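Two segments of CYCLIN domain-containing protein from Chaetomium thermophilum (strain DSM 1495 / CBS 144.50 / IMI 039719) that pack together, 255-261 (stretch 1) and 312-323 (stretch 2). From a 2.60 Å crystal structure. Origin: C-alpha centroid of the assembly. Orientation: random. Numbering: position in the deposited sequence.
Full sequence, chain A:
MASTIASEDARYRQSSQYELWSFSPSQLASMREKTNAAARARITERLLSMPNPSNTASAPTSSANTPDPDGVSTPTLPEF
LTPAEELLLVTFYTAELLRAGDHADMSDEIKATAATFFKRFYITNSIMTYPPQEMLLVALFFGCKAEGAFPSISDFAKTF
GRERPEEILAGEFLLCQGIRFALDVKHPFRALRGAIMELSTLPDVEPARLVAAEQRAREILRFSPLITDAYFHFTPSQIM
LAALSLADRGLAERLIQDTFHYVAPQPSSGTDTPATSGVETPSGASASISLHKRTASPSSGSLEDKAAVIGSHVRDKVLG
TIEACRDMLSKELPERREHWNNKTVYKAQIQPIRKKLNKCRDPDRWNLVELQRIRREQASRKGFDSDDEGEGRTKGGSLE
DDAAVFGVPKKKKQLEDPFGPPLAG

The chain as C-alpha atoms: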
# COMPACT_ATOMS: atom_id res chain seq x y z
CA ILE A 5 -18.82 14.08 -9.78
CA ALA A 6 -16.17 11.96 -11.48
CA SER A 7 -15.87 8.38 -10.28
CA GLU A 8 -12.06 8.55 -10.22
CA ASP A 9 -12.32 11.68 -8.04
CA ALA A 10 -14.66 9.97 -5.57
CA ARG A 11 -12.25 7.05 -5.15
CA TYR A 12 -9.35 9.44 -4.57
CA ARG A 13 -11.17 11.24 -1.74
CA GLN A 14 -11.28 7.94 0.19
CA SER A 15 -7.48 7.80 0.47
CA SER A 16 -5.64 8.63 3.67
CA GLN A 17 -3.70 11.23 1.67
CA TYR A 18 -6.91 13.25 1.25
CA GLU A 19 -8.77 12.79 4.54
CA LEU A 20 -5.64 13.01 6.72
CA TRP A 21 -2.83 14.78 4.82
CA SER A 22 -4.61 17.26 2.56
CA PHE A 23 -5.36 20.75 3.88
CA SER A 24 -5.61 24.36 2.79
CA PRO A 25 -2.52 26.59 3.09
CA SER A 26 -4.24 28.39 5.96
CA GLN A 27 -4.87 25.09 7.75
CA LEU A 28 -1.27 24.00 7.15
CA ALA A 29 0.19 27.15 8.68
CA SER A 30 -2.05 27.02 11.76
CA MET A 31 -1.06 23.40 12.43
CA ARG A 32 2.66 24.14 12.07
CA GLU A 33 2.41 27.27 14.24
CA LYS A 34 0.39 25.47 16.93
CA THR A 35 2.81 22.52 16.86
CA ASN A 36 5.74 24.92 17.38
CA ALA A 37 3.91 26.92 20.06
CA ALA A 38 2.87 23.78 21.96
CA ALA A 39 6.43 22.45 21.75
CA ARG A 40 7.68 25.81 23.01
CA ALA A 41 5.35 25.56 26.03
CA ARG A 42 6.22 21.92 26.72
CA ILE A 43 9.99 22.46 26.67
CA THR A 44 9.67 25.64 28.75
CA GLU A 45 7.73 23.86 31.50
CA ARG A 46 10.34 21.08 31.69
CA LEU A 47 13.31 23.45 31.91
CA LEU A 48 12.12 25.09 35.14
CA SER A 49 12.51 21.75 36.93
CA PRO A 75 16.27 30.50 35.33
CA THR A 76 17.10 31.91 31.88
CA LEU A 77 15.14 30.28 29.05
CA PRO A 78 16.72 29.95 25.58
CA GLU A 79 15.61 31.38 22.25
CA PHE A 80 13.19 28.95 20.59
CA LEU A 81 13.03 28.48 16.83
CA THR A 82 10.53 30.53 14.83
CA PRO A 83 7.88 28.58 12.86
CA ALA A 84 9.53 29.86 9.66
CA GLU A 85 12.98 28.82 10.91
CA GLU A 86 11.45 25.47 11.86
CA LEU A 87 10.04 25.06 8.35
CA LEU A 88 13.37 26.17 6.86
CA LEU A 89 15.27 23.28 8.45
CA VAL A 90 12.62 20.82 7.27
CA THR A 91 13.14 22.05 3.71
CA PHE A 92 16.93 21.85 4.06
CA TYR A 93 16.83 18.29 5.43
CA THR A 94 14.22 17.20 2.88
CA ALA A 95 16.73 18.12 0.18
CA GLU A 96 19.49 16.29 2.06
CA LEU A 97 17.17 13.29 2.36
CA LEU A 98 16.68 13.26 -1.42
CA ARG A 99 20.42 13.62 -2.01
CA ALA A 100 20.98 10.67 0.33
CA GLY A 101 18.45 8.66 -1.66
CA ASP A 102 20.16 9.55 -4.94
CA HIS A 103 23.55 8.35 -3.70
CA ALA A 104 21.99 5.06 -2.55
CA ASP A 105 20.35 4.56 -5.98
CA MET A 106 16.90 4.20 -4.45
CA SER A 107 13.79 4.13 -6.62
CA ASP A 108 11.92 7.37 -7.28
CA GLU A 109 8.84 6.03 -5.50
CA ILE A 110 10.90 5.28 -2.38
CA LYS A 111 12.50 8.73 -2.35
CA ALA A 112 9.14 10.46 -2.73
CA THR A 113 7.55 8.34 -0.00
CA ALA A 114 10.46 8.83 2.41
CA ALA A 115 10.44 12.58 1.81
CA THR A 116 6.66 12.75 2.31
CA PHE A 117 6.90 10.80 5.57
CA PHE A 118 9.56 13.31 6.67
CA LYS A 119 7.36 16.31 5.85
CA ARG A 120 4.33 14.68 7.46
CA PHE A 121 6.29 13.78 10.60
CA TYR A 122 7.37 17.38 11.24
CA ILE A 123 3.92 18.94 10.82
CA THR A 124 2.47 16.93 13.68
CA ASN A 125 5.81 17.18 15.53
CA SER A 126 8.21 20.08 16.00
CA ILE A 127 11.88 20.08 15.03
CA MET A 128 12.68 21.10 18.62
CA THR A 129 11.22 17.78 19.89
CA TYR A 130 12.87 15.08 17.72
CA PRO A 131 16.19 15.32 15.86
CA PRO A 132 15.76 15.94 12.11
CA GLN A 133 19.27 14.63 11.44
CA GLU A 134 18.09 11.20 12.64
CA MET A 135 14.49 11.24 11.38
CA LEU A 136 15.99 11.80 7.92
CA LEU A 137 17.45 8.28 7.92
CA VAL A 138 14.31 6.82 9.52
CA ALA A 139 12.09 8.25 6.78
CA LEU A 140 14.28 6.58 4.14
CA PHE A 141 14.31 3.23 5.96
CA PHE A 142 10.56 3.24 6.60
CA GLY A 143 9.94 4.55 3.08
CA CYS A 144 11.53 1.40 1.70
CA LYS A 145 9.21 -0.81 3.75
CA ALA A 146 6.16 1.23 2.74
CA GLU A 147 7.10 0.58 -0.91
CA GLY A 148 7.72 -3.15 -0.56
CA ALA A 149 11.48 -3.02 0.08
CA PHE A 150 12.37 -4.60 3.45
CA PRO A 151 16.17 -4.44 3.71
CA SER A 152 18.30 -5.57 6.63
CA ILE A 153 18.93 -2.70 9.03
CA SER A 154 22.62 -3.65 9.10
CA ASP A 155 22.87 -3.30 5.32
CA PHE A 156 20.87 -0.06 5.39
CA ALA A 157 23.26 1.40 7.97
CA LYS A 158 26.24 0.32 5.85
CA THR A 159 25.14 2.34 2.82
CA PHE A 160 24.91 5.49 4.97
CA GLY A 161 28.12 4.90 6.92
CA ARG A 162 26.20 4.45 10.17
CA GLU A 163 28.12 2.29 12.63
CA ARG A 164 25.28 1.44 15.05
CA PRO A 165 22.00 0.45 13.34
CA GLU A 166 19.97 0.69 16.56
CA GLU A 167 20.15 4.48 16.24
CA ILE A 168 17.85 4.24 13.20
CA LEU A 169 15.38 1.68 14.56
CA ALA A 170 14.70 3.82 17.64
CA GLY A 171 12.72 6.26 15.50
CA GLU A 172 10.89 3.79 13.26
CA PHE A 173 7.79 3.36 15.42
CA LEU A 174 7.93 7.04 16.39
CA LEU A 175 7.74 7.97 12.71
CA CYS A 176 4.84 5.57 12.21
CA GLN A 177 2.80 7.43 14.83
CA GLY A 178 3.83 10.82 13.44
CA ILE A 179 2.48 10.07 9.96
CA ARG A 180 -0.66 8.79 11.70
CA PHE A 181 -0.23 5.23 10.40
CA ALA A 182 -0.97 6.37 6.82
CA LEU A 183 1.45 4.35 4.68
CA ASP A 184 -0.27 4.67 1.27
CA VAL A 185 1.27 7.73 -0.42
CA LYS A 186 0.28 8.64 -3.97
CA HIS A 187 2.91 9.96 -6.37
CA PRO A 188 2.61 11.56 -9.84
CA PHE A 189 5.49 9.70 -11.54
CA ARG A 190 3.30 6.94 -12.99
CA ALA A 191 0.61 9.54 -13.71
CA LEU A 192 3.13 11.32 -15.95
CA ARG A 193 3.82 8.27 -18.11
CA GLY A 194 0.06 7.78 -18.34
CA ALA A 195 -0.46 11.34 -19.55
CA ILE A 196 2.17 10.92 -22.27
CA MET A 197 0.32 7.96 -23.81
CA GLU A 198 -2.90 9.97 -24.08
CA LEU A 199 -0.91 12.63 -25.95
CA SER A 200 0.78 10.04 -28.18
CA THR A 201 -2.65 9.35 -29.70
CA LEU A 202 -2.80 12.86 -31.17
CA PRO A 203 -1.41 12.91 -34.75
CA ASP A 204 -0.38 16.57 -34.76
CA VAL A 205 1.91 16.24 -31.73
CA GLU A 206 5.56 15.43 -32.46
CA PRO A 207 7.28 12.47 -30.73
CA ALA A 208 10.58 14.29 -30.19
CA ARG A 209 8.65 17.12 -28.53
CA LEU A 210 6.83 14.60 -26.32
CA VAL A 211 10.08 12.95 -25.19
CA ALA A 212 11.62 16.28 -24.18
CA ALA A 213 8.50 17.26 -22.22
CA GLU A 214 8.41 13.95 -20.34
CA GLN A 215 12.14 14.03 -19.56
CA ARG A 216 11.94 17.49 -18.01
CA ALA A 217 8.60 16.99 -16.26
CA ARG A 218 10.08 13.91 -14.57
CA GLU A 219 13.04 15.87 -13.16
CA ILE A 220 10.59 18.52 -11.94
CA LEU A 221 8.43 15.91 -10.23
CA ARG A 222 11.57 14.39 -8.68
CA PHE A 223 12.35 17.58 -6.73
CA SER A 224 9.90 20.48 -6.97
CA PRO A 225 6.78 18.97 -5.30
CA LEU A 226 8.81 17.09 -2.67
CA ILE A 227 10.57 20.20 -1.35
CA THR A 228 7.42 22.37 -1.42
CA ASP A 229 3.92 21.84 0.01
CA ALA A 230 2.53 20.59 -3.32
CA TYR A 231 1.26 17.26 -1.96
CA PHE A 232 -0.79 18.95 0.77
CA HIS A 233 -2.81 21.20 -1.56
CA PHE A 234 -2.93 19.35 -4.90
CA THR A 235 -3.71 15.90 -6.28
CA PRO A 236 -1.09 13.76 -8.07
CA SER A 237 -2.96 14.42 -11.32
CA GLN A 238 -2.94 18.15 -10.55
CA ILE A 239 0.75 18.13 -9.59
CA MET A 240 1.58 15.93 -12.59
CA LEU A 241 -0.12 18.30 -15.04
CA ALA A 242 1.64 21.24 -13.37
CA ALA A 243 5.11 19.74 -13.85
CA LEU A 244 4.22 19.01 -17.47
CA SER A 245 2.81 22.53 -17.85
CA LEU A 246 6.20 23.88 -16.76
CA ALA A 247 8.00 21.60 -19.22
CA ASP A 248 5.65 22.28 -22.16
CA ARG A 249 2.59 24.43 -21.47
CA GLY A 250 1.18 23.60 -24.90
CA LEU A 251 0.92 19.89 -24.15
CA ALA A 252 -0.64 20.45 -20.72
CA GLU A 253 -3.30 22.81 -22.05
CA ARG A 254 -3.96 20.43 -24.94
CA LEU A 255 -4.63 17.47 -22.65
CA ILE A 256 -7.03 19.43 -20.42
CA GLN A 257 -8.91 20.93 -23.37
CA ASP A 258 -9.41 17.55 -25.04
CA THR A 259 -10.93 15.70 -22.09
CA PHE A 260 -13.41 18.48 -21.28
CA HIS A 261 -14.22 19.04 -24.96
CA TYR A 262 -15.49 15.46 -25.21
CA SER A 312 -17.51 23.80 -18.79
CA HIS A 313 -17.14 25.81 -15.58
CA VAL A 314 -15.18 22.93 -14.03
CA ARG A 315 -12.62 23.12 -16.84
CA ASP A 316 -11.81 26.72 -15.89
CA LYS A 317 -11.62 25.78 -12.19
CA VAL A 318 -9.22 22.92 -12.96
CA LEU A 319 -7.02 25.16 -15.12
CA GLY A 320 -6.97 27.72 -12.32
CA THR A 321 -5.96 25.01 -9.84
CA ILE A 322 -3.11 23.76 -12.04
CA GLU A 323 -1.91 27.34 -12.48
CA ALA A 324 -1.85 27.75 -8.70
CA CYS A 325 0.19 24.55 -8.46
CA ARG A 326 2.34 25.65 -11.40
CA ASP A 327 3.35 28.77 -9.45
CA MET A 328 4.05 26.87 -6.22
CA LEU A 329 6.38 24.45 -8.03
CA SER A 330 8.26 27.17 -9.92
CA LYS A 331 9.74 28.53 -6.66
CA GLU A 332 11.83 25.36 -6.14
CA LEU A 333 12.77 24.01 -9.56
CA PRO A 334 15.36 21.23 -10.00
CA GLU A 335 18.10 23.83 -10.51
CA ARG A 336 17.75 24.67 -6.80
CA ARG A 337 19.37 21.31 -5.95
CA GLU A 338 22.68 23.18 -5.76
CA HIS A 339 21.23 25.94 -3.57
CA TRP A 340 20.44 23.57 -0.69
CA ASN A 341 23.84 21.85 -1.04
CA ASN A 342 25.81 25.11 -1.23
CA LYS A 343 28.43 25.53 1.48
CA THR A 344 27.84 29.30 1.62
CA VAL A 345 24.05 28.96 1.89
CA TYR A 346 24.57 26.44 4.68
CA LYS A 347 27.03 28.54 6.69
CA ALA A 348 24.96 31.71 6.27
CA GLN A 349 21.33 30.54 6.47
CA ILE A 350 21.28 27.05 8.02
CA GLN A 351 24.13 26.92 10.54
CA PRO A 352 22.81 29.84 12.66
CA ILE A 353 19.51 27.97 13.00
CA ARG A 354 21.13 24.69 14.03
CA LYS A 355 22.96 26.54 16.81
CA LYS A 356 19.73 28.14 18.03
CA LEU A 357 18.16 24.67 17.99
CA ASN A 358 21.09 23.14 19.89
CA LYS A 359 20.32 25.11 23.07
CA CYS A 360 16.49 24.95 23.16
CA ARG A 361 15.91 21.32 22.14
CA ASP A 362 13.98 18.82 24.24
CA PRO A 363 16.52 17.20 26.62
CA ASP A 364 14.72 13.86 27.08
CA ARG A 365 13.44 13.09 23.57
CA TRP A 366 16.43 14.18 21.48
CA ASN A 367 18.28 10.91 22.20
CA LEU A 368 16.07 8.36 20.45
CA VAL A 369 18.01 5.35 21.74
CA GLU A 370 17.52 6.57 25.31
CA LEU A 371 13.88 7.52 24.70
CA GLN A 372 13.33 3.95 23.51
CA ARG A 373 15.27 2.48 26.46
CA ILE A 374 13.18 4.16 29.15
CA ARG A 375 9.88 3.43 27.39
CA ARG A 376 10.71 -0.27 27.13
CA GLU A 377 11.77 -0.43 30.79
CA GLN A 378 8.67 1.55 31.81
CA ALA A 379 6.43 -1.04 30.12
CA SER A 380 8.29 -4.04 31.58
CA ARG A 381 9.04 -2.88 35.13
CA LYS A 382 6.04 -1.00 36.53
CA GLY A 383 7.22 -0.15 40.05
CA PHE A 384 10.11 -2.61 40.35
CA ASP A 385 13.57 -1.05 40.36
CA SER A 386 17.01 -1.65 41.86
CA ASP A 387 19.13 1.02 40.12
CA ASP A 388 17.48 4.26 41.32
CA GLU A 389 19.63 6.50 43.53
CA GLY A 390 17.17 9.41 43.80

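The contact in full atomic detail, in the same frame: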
# COMPACT_ATOMS: atom_id res chain seq x y z
N LEU A 255 -4.04 18.63 -23.30
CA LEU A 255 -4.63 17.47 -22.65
C LEU A 255 -5.90 17.85 -21.88
O LEU A 255 -6.90 17.13 -21.92
CB LEU A 255 -3.60 16.83 -21.72
CG LEU A 255 -3.78 15.36 -21.32
CD1 LEU A 255 -4.08 14.50 -22.54
CD2 LEU A 255 -2.52 14.87 -20.62
N ILE A 256 -5.87 18.99 -21.19
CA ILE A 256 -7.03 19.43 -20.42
C ILE A 256 -8.17 19.82 -21.35
O ILE A 256 -9.34 19.50 -21.09
CB ILE A 256 -6.66 20.58 -19.47
CG1 ILE A 256 -5.57 20.13 -18.50
CG2 ILE A 256 -7.89 21.07 -18.72
CD1 ILE A 256 -5.01 21.25 -17.64
N GLN A 257 -7.86 20.52 -22.44
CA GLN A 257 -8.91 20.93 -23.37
C GLN A 257 -9.61 19.72 -23.98
O GLN A 257 -10.84 19.71 -24.11
CB GLN A 257 -8.33 21.81 -24.48
CG GLN A 257 -7.74 23.14 -24.04
CD GLN A 257 -8.73 24.06 -23.35
OE1 GLN A 257 -9.92 24.03 -23.64
NE2 GLN A 257 -8.22 24.88 -22.44
N ASP A 258 -8.84 18.70 -24.35
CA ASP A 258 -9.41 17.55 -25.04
C ASP A 258 -10.43 16.81 -24.17
O ASP A 258 -11.54 16.51 -24.62
CB ASP A 258 -8.29 16.60 -25.48
CG ASP A 258 -7.64 17.01 -26.78
OD1 ASP A 258 -7.99 18.09 -27.31
OD2 ASP A 258 -6.78 16.26 -27.28
N THR A 259 -10.06 16.51 -22.93
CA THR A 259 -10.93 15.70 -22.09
C THR A 259 -12.24 16.41 -21.78
O THR A 259 -13.30 15.78 -21.73
CB THR A 259 -10.22 15.32 -20.79
OG1 THR A 259 -9.92 16.51 -20.05
CG2 THR A 259 -8.93 14.58 -21.09
N PHE A 260 -12.19 17.73 -21.57
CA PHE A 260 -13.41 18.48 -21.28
C PHE A 260 -14.18 18.84 -22.54
O PHE A 260 -15.39 19.08 -22.46
CB PHE A 260 -13.07 19.76 -20.51
CG PHE A 260 -12.83 19.53 -19.04
CD1 PHE A 260 -13.88 19.52 -18.14
CD2 PHE A 260 -11.54 19.32 -18.57
CE1 PHE A 260 -13.65 19.31 -16.80
CE2 PHE A 260 -11.31 19.11 -17.23
CZ PHE A 260 -12.37 19.11 -16.34
N HIS A 261 -13.51 18.87 -23.70
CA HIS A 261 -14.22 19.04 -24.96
C HIS A 261 -15.16 17.87 -25.22
O HIS A 261 -16.29 18.06 -25.68
CB HIS A 261 -13.22 19.19 -26.11
CG HIS A 261 -13.20 20.55 -26.73
ND1 HIS A 261 -12.24 20.94 -27.64
CD2 HIS A 261 -14.02 21.62 -26.59
CE1 HIS A 261 -12.46 22.18 -28.02
NE2 HIS A 261 -13.54 22.62 -27.40
N SER A 312 -16.50 23.36 -19.75
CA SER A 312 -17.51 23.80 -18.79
C SER A 312 -16.87 24.66 -17.70
O SER A 312 -15.69 24.99 -17.77
CB SER A 312 -18.22 22.60 -18.17
OG SER A 312 -17.33 21.83 -17.38
N HIS A 313 -17.67 25.02 -16.70
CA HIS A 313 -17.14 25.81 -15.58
C HIS A 313 -16.05 25.05 -14.85
O HIS A 313 -15.07 25.65 -14.38
CB HIS A 313 -18.28 26.18 -14.63
CG HIS A 313 -17.81 26.48 -13.24
ND1 HIS A 313 -17.62 25.50 -12.29
CD2 HIS A 313 -17.51 27.66 -12.63
CE1 HIS A 313 -17.21 26.05 -11.16
NE2 HIS A 313 -17.14 27.36 -11.34
N VAL A 314 -16.19 23.73 -14.73
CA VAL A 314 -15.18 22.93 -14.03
C VAL A 314 -13.85 22.96 -14.76
O VAL A 314 -12.79 22.91 -14.13
CB VAL A 314 -15.69 21.49 -13.84
CG1 VAL A 314 -14.56 20.59 -13.38
CG2 VAL A 314 -16.82 21.46 -12.83
N ARG A 315 -13.87 23.04 -16.09
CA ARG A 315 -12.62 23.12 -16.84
C ARG A 315 -11.83 24.35 -16.42
O ARG A 315 -10.61 24.28 -16.20
CB ARG A 315 -12.90 23.14 -18.34
CG ARG A 315 -11.66 23.31 -19.21
CD ARG A 315 -12.03 23.49 -20.68
NE ARG A 315 -12.75 24.73 -20.92
CZ ARG A 315 -12.17 25.89 -21.24
NH1 ARG A 315 -10.85 25.97 -21.34
NH2 ARG A 315 -12.92 26.97 -21.45
N ASP A 316 -12.50 25.50 -16.30
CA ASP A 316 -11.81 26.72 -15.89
C ASP A 316 -11.30 26.61 -14.45
O ASP A 316 -10.23 27.13 -14.13
CB ASP A 316 -12.73 27.93 -16.04
CG ASP A 316 -13.06 28.22 -17.50
OD1 ASP A 316 -12.29 27.81 -18.39
OD2 ASP A 316 -14.10 28.88 -17.75
N LYS A 317 -12.06 25.95 -13.58
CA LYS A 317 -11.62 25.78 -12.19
C LYS A 317 -10.43 24.83 -12.09
O LYS A 317 -9.57 25.00 -11.22
CB LYS A 317 -12.77 25.29 -11.32
CG LYS A 317 -12.43 25.25 -9.83
CD LYS A 317 -12.17 26.63 -9.24
CE LYS A 317 -11.94 26.56 -7.74
NZ LYS A 317 -10.61 25.97 -7.40
N VAL A 318 -10.38 23.81 -12.95
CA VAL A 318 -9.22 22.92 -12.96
C VAL A 318 -7.99 23.67 -13.47
O VAL A 318 -6.92 23.61 -12.86
CB VAL A 318 -9.52 21.67 -13.80
CG1 VAL A 318 -8.22 20.99 -14.24
CG2 VAL A 318 -10.38 20.70 -13.01
N LEU A 319 -8.14 24.39 -14.58
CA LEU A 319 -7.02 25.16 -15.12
C LEU A 319 -6.50 26.15 -14.09
O LEU A 319 -5.29 26.35 -13.96
CB LEU A 319 -7.44 25.87 -16.40
CG LEU A 319 -7.48 25.01 -17.66
CD1 LEU A 319 -8.16 25.73 -18.80
CD2 LEU A 319 -6.07 24.60 -18.06
N GLY A 320 -7.40 26.81 -13.36
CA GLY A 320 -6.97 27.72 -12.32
C GLY A 320 -6.23 27.00 -11.20
O GLY A 320 -5.28 27.55 -10.62
N THR A 321 -6.65 25.78 -10.88
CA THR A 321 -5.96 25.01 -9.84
C THR A 321 -4.57 24.60 -10.29
O THR A 321 -3.61 24.69 -9.51
CB THR A 321 -6.79 23.78 -9.47
OG1 THR A 321 -8.09 24.18 -9.04
CG2 THR A 321 -6.11 23.00 -8.35
N ILE A 322 -4.43 24.13 -11.53
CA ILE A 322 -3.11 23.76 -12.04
C ILE A 322 -2.19 24.97 -12.07
O ILE A 322 -1.00 24.87 -11.75
CB ILE A 322 -3.23 23.12 -13.44
CG1 ILE A 322 -4.20 21.93 -13.42
CG2 ILE A 322 -1.86 22.66 -13.93
CD1 ILE A 322 -3.80 20.81 -12.51
N GLU A 323 -2.73 26.14 -12.44
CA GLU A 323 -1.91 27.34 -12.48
C GLU A 323 -1.43 27.72 -11.09
O GLU A 323 -0.29 28.18 -10.91
CB GLU A 323 -2.70 28.49 -13.11
CG GLU A 323 -1.85 29.62 -13.68
CD GLU A 323 -0.93 29.15 -14.79
OE1 GLU A 323 0.24 29.58 -14.82
OE2 GLU A 323 -1.38 28.34 -15.63

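How do the two backbones lie against each other? Both stretches are helical, 255-261 closing a helix segment that begins earlier in the chain and 313-323 opening one that runs on. Their N-to-C directions differ by 159°, so they run nearly antiparallel, with axes 10.4 Å apart at closest approach. The backbones come nearest at Phe260 and Arg315, whose CA atoms are 6.5 Å apart. No clear hydrogen bond crosses between them; side-chain packing carries most of the contact, which buries 412 Å² in all.

What does the start of stretch 2 meet? It meets the ring of Phe260. Ser312 lies at the margin, its OG 4.2 Å from Phe260 CD1, while the same OG accepts a weak hydrogen bond from Val314 N at 3.5 Å. Val314 points sideways, yet its CG1 reaches to 3.8 Å from Phe260 CE1, an apolar contact that approaches the ring obliquely.

Why does a charged residue, Arg315, sit at the centre of the contact? Its aliphatic part does the work of a hydrophobic side chain: Arg315 CB lies over one face of the Phe260 ring, 20° off the normal and 3.7 Å from Phe260 CG, a CH-pi contact in which a C-H group meets the pi cloud. Arg315 CG also comes within 4.4 Å of Ile256 CG2. Farther out, the guanidinium meets the amide end of Gln257 near its own plane. Arg315 NH1 is 3.1 Å from Gln257 NE2, but both are donors and cannot bond; it is also 3.1 Å from Gln257 OE1, where the geometry leaves a hydrogen bond undecided. Within its own helix, Arg315 NH2 forms a salt bridge with Asp316 OD1 at 3.2 Å, an attraction of charges only, since the oxygen lies well out of the guanidinium plane.

What closes the contact farther along the helix? Apolar side chains gather there, and Ile256 is their common partner. Val318 points toward stretch 1 and spans two residues: its CG2 is 4.2 Å from Phe260 CZ, and its CG1 is 4.5 Å from Ile256 CG2. Leu319 starts out sideways, but its end comes nearer, placing Leu319 CD2 3.5 Å from Ile256 CD1 and Leu319 CD1 3.7 Å from Gln257 NE2. One turn beyond Val318, Ile322 adds a smaller contact, its CG1 4.4 Å from Ile256 CD1. Ile256, Val318 and Ile322 are all buried, so these contacts keep hydrocarbon surface away from water.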